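Local coordinates for Glucanase/chitosanase (Paenibacillus fukuinensis, PDB 4ZY9), which probably hydrolyses glycosidic bonds in chitosan and beta-glucans, and is represented here by its first chitosan-binding CBM32 module, a beta-sandwich, at residues A[49-63]-A[104-118]. The protein carries 1 engineered substitution. Numbering follows the deposited sequence.
Sequences WIYVNLGSSQTVNRV and DITFTARTAKYVRMH. Engineered in segment 104-118: Met117 (natural residue Val).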
loop_
_atom_site.group_PDB
_atom_site.type_symbol
_atom_site.label_atom_id
_atom_site.label_comp_id
_atom_site.label_asym_id
_atom_site.label_seq_id
_atom_site.Cartn_x
_atom_site.Cartn_y
_atom_site.Cartn_z
ATOM N N TRP A 49 5.343 -6.257 0.252
ATOM C CA TRP A 49 5.100 -4.800 -0.056
ATOM C C TRP A 49 4.257 -4.637 -1.250
ATOM O O TRP A 49 4.208 -5.543 -2.139
ATOM C CB TRP A 49 6.435 -4.018 -0.095
ATOM C CG TRP A 49 7.432 -4.511 -1.098
ATOM C CD1 TRP A 49 8.533 -5.276 -0.811
ATOM C CD2 TRP A 49 7.393 -4.371 -2.515
ATOM N NE1 TRP A 49 9.210 -5.587 -1.928
ATOM C CE2 TRP A 49 8.599 -5.033 -3.017
ATOM C CE3 TRP A 49 6.577 -3.726 -3.386
ATOM C CZ2 TRP A 49 8.894 -5.108 -4.386
ATOM C CZ3 TRP A 49 6.874 -3.870 -4.813
ATOM C CH2 TRP A 49 8.010 -4.513 -5.245
ATOM N N ILE A 50 3.644 -3.467 -1.385
ATOM C CA ILE A 50 2.914 -3.087 -2.539
ATOM C C ILE A 50 3.074 -1.617 -2.732
ATOM O O ILE A 50 2.983 -0.861 -1.726
ATOM C CB ILE A 50 1.423 -3.504 -2.427
ATOM C CG1 ILE A 50 0.626 -3.116 -3.686
ATOM C CG2 ILE A 50 0.766 -2.965 -1.155
ATOM C CD1 ILE A 50 -0.654 -3.850 -3.767
ATOM N N TYR A 51 3.285 -1.131 -3.931
ATOM C CA TYR A 51 3.316 0.275 -4.200
ATOM C C TYR A 51 2.489 0.619 -5.398
ATOM O O TYR A 51 2.163 -0.253 -6.259
ATOM C CB TYR A 51 4.740 0.917 -4.363
ATOM C CG TYR A 51 5.551 0.503 -5.552
ATOM C CD1 TYR A 51 5.320 1.004 -6.823
ATOM C CD2 TYR A 51 6.604 -0.339 -5.422
ATOM C CE1 TYR A 51 6.152 0.667 -7.891
ATOM C CE2 TYR A 51 7.445 -0.674 -6.511
ATOM C CZ TYR A 51 7.159 -0.147 -7.688
ATOM O OH TYR A 51 8.012 -0.476 -8.765
ATOM N N VAL A 52 2.080 1.874 -5.508
ATOM C CA VAL A 52 1.356 2.472 -6.626
ATOM C C VAL A 52 2.188 3.530 -7.267
ATOM O O VAL A 52 2.856 4.292 -6.607
ATOM C CB VAL A 52 -0.034 2.974 -6.203
ATOM C CG1 VAL A 52 0.020 4.041 -5.161
ATOM C CG2 VAL A 52 -0.861 3.354 -7.395
ATOM N N ASN A 53 2.110 3.587 -8.632
ATOM C CA ASN A 53 2.690 4.649 -9.451
ATOM C C ASN A 53 1.613 5.640 -9.697
ATOM O O ASN A 53 0.648 5.328 -10.457
ATOM C CB ASN A 53 3.218 3.987 -10.735
ATOM C CG ASN A 53 3.859 4.998 -11.671
ATOM O OD1 ASN A 53 3.666 6.175 -11.556
ATOM N ND2 ASN A 53 4.588 4.495 -12.663
ATOM N N LEU A 54 1.668 6.787 -9.097
ATOM C CA LEU A 54 0.669 7.823 -9.317
ATOM C C LEU A 54 0.654 8.452 -10.710
ATOM O O LEU A 54 -0.267 9.220 -11.044
ATOM C CB LEU A 54 0.793 8.887 -8.218
ATOM C CG LEU A 54 0.719 8.458 -6.783
ATOM C CD1 LEU A 54 0.953 9.594 -5.906
ATOM C CD2 LEU A 54 -0.617 7.767 -6.507
ATOM N N GLY A 55 1.643 8.111 -11.510
ATOM C CA GLY A 55 1.678 8.538 -12.940
ATOM C C GLY A 55 2.626 9.702 -13.132
ATOM O O GLY A 55 3.167 9.902 -14.213
ATOM N N SER A 56 2.833 10.488 -12.112
ATOM C CA SER A 56 3.579 11.763 -12.116
ATOM C C SER A 56 3.856 12.110 -10.684
ATOM O O SER A 56 3.234 11.452 -9.770
ATOM C CB SER A 56 2.798 12.873 -12.811
ATOM O OG SER A 56 1.599 13.211 -12.132
ATOM N N SER A 57 4.723 13.060 -10.469
ATOM C CA SER A 57 4.924 13.586 -9.112
ATOM C C SER A 57 3.681 14.285 -8.575
ATOM O O SER A 57 3.203 15.243 -9.221
ATOM C CB SER A 57 6.112 14.498 -9.106
ATOM O OG SER A 57 7.279 13.781 -9.410
ATOM N N GLN A 58 3.211 13.948 -7.363
ATOM C CA GLN A 58 2.036 14.587 -6.824
ATOM C C GLN A 58 2.249 14.899 -5.358
ATOM O O GLN A 58 3.032 14.262 -4.722
ATOM C CB GLN A 58 0.855 13.677 -7.019
ATOM C CG GLN A 58 0.474 13.586 -8.477
ATOM C CD GLN A 58 -0.997 13.531 -8.547
ATOM O OE1 GLN A 58 -1.543 12.459 -8.602
ATOM N NE2 GLN A 58 -1.660 14.664 -8.379
ATOM N N THR A 59 1.499 15.888 -4.828
ATOM C CA THR A 59 1.491 16.147 -3.455
ATOM C C THR A 59 0.697 15.053 -2.753
ATOM O O THR A 59 -0.453 14.836 -3.164
ATOM C CB THR A 59 0.861 17.549 -3.244
ATOM O OG1 THR A 59 1.752 18.489 -3.825
ATOM C CG2 THR A 59 0.846 17.803 -1.782
ATOM N N VAL A 60 1.225 14.488 -1.741
ATOM C CA VAL A 60 0.543 13.478 -0.975
ATOM C C VAL A 60 0.709 13.735 0.508
ATOM O O VAL A 60 1.813 14.142 1.019
ATOM C CB VAL A 60 0.984 12.064 -1.307
ATOM C CG1 VAL A 60 1.038 11.735 -2.740
ATOM C CG2 VAL A 60 2.325 11.892 -0.830
ATOM N N ASN A 61 -0.390 13.550 1.295
ATOM C CA ASN A 61 -0.336 13.694 2.718
ATOM C C ASN A 61 -1.100 12.658 3.473
ATOM O O ASN A 61 -1.215 12.732 4.709
ATOM C CB ASN A 61 -0.750 15.089 3.109
ATOM C CG ASN A 61 -2.224 15.320 2.883
ATOM O OD1 ASN A 61 -2.976 14.531 2.411
ATOM N ND2 ASN A 61 -2.667 16.548 3.271
ATOM N N ARG A 62 -1.722 11.654 2.805
ATOM C CA ARG A 62 -2.602 10.732 3.519
ATOM C C ARG A 62 -2.685 9.399 2.762
ATOM O O ARG A 62 -2.745 9.418 1.518
ATOM C CB ARG A 62 -3.958 11.353 3.744
ATOM C CG ARG A 62 -5.022 10.445 4.144
ATOM C CD ARG A 62 -6.454 11.063 4.233
ATOM N NE ARG A 62 -7.498 10.110 4.531
ATOM C CZ ARG A 62 -8.678 10.105 3.914
ATOM N NH1 ARG A 62 -9.056 11.044 3.086
ATOM N NH2 ARG A 62 -9.553 9.125 4.224
ATOM N N VAL A 63 -2.719 8.314 3.499
ATOM C CA VAL A 63 -2.957 6.996 2.911
ATOM C C VAL A 63 -4.005 6.309 3.723
ATOM O O VAL A 63 -3.985 6.331 4.987
ATOM C CB VAL A 63 -1.686 6.112 2.970
ATOM C CG1 VAL A 63 -1.943 4.657 2.631
ATOM C CG2 VAL A 63 -0.667 6.607 1.983
ATOM N N ASP A 104 -5.961 4.612 8.588
ATOM C CA ASP A 104 -6.026 5.876 7.811
ATOM C C ASP A 104 -4.993 6.802 8.418
ATOM O O ASP A 104 -5.136 7.090 9.675
ATOM C CB ASP A 104 -7.461 6.383 7.819
ATOM C CG ASP A 104 -7.717 7.485 6.850
ATOM O OD1 ASP A 104 -6.807 8.157 6.395
ATOM O OD2 ASP A 104 -8.871 7.784 6.667
ATOM N N ILE A 105 -3.994 7.208 7.688
ATOM C CA ILE A 105 -2.809 7.873 8.169
ATOM C C ILE A 105 -2.562 9.126 7.442
ATOM O O ILE A 105 -2.537 9.143 6.228
ATOM C CB ILE A 105 -1.554 6.963 8.009
ATOM C CG1 ILE A 105 -1.767 5.565 8.612
ATOM C CG2 ILE A 105 -0.296 7.643 8.513
ATOM C CD1 ILE A 105 -1.411 4.431 7.691
ATOM N N THR A 106 -2.384 10.241 8.190
ATOM C CA THR A 106 -2.053 11.539 7.637
ATOM C C THR A 106 -0.608 11.958 8.070
ATOM O O THR A 106 -0.242 11.649 9.232
ATOM C CB THR A 106 -3.132 12.554 8.064
ATOM O OG1 THR A 106 -4.338 12.265 7.354
ATOM C CG2 THR A 106 -2.744 13.944 7.652
ATOM N N PHE A 107 0.112 12.546 7.195
ATOM C CA PHE A 107 1.513 12.930 7.423
ATOM C C PHE A 107 1.778 14.283 6.803
ATOM O O PHE A 107 0.990 14.786 6.037
ATOM C CB PHE A 107 2.491 11.844 6.948
ATOM C CG PHE A 107 2.159 11.222 5.614
ATOM C CD1 PHE A 107 1.342 10.167 5.517
ATOM C CD2 PHE A 107 2.638 11.816 4.512
ATOM C CE1 PHE A 107 1.074 9.652 4.271
ATOM C CE2 PHE A 107 2.361 11.291 3.260
ATOM C CZ PHE A 107 1.515 10.240 3.168
ATOM N N THR A 108 2.896 14.894 7.135
ATOM C CA THR A 108 3.245 16.161 6.531
ATOM C C THR A 108 3.437 16.002 5.047
ATOM O O THR A 108 4.049 14.958 4.579
ATOM C CB THR A 108 4.499 16.777 7.145
ATOM O OG1 THR A 108 5.538 15.883 7.190
ATOM C CG2 THR A 108 4.120 17.304 8.591
ATOM N N ALA A 109 3.020 16.918 4.261
ATOM C CA ALA A 109 2.941 16.689 2.837
ATOM C C ALA A 109 4.301 16.459 2.171
ATOM O O ALA A 109 5.381 17.041 2.532
ATOM C CB ALA A 109 2.373 17.895 2.145
ATOM N N ARG A 110 4.310 15.561 1.225
ATOM C CA ARG A 110 5.507 15.193 0.414
ATOM C C ARG A 110 5.134 15.206 -1.015
ATOM O O ARG A 110 3.942 15.148 -1.388
ATOM C CB ARG A 110 5.996 13.839 0.912
ATOM C CG ARG A 110 6.981 14.097 2.057
ATOM C CD ARG A 110 7.557 12.882 2.554
ATOM N NE ARG A 110 7.999 13.070 3.923
ATOM C CZ ARG A 110 9.219 13.352 4.285
ATOM N NH1 ARG A 110 10.172 13.376 3.386
ATOM N NH2 ARG A 110 9.493 13.548 5.573
ATOM N N THR A 111 6.120 15.289 -1.906
ATOM C CA THR A 111 5.895 15.077 -3.329
ATOM C C THR A 111 6.369 13.641 -3.632
ATOM O O THR A 111 7.472 13.241 -3.258
ATOM C CB THR A 111 6.690 16.013 -4.242
ATOM O OG1 THR A 111 6.307 17.347 -3.834
ATOM C CG2 THR A 111 6.464 15.685 -5.653
ATOM N N ALA A 112 5.476 12.872 -4.230
ATOM C CA ALA A 112 5.791 11.452 -4.549
ATOM C C ALA A 112 5.183 11.059 -5.854
ATOM O O ALA A 112 4.106 11.498 -6.218
ATOM C CB ALA A 112 5.219 10.551 -3.437
ATOM N N LYS A 113 5.922 10.229 -6.563
ATOM C CA LYS A 113 5.399 9.487 -7.697
ATOM C C LYS A 113 4.965 8.105 -7.251
ATOM O O LYS A 113 4.042 7.509 -7.876
ATOM C CB LYS A 113 6.424 9.410 -8.818
ATOM C CG LYS A 113 5.914 8.703 -10.053
ATOM C CD LYS A 113 6.898 8.738 -11.194
ATOM C CE LYS A 113 6.400 7.939 -12.356
ATOM N NZ LYS A 113 7.368 7.900 -13.482
ATOM N N TYR A 114 5.577 7.538 -6.251
ATOM C CA TYR A 114 5.269 6.201 -5.762
ATOM C C TYR A 114 4.978 6.168 -4.289
ATOM O O TYR A 114 5.683 6.868 -3.531
ATOM C CB TYR A 114 6.407 5.211 -6.063
ATOM C CG TYR A 114 6.890 5.173 -7.472
ATOM C CD1 TYR A 114 6.284 4.406 -8.439
ATOM C CD2 TYR A 114 7.935 5.995 -7.884
ATOM C CE1 TYR A 114 6.742 4.340 -9.765
ATOM C CE2 TYR A 114 8.399 5.972 -9.243
ATOM C CZ TYR A 114 7.813 5.128 -10.088
ATOM O OH TYR A 114 8.240 5.151 -11.429
ATOM N N VAL A 115 4.002 5.376 -3.873
ATOM C CA VAL A 115 3.637 5.292 -2.462
ATOM C C VAL A 115 3.564 3.797 -2.116
ATOM O O VAL A 115 2.882 3.050 -2.878
ATOM C CB VAL A 115 2.291 5.996 -2.187
ATOM C CG1 VAL A 115 1.956 5.894 -0.695
ATOM C CG2 VAL A 115 2.365 7.410 -2.645
ATOM N N ARG A 116 4.261 3.361 -1.099
ATOM C CA ARG A 116 4.419 1.981 -0.756
ATOM C C ARG A 116 3.928 1.662 0.640
ATOM O O ARG A 116 4.202 2.432 1.569
ATOM C CB ARG A 116 5.900 1.591 -0.823
ATOM C CG ARG A 116 6.215 0.105 -0.659
ATOM C CD ARG A 116 7.554 -0.394 -1.196
ATOM N NE ARG A 116 8.674 0.065 -0.373
ATOM C CZ ARG A 116 9.880 -0.548 -0.333
ATOM N NH1 ARG A 116 10.101 -1.572 -1.133
ATOM N NH2 ARG A 116 10.780 -0.124 0.493
HETATM N N MSE A 117 3.300 0.543 0.781
HETATM C CA MSE A 117 3.070 -0.126 2.095
HETATM C C MSE A 117 4.063 -1.247 2.174
HETATM O O MSE A 117 4.060 -2.145 1.281
HETATM C CB MSE A 117 1.676 -0.671 2.152
HETATM C CG MSE A 117 1.228 -1.172 3.530
HETATM SE SE MSE A 117 2.150 -2.847 4.151
HETATM C CE MSE A 117 1.641 -4.064 2.735
ATOM N N HIS A 118 5.035 -1.187 3.067
ATOM C CA HIS A 118 6.046 -2.215 3.267
ATOM C C HIS A 118 5.791 -2.901 4.600
ATOM O O HIS A 118 5.824 -2.243 5.627
ATOM C CB HIS A 118 7.469 -1.607 3.200
ATOM C CG HIS A 118 8.539 -2.590 3.226
ATOM N ND1 HIS A 118 9.004 -3.140 4.374
ATOM C CD2 HIS A 118 9.170 -3.217 2.212
ATOM C CE1 HIS A 118 9.917 -4.065 4.083
ATOM N NE2 HIS A 118 10.022 -4.129 2.778
HETATM O O HOH W 1 5.864 6.009 -14.884
HETATM O O HOH W 2 4.031 18.142 -5.324
#
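Arg62 grips Asp104 side-on: NE reaches OD1 at 2.8 Å on the oxygen's syn lone pair, almost straight at 172°, while NH2 takes OD2 at 2.9 Å from out of the carboxylate plane. The arginine chain, extended from CG to NE, carries the guanidinium out to Asp104, where the two planes lie nearly coplanar; Tyr136 adds a cation-pi contact. With an alanine in its place, Asp104 would probably lose its charge partner and its carboxylate be left freer to turn. Asn61 and Arg62 both face Tyr136 in a classic beta bulge; across the contact the register slips by two between Val60–Arg110 and Arg62–Thr106. The Phe107 ring lies flat against this backbone, its centre 3.6 Å from Asn61 C. Both segments turn a corner, at 55-56 and at 113, between this sheet and the second sheet of the sandwich, where 49-54 runs antiparallel to 114-118. Here the Tyr114 ring stands beside Asn53, CE1 3.5 Å from CG, with amide and ring planes 52° apart. Asn53 OD1 closes an Asx turn onto Gly55 N, and a water joins its ND2 to Lys113 NZ, which also binds Ser83 O. Farther along, Arg116, bent at chi3 (72°), carries NH1 over one face of Trp49 in a cation-pi contact, while Gln78 binds its NH2. Inside, Val63 CG2 meets Val115 CG1 at 3.8 Å. Valines and Phe107 thus fill the space between the sheets; the polar and cation-pi pairs meet on the other faces.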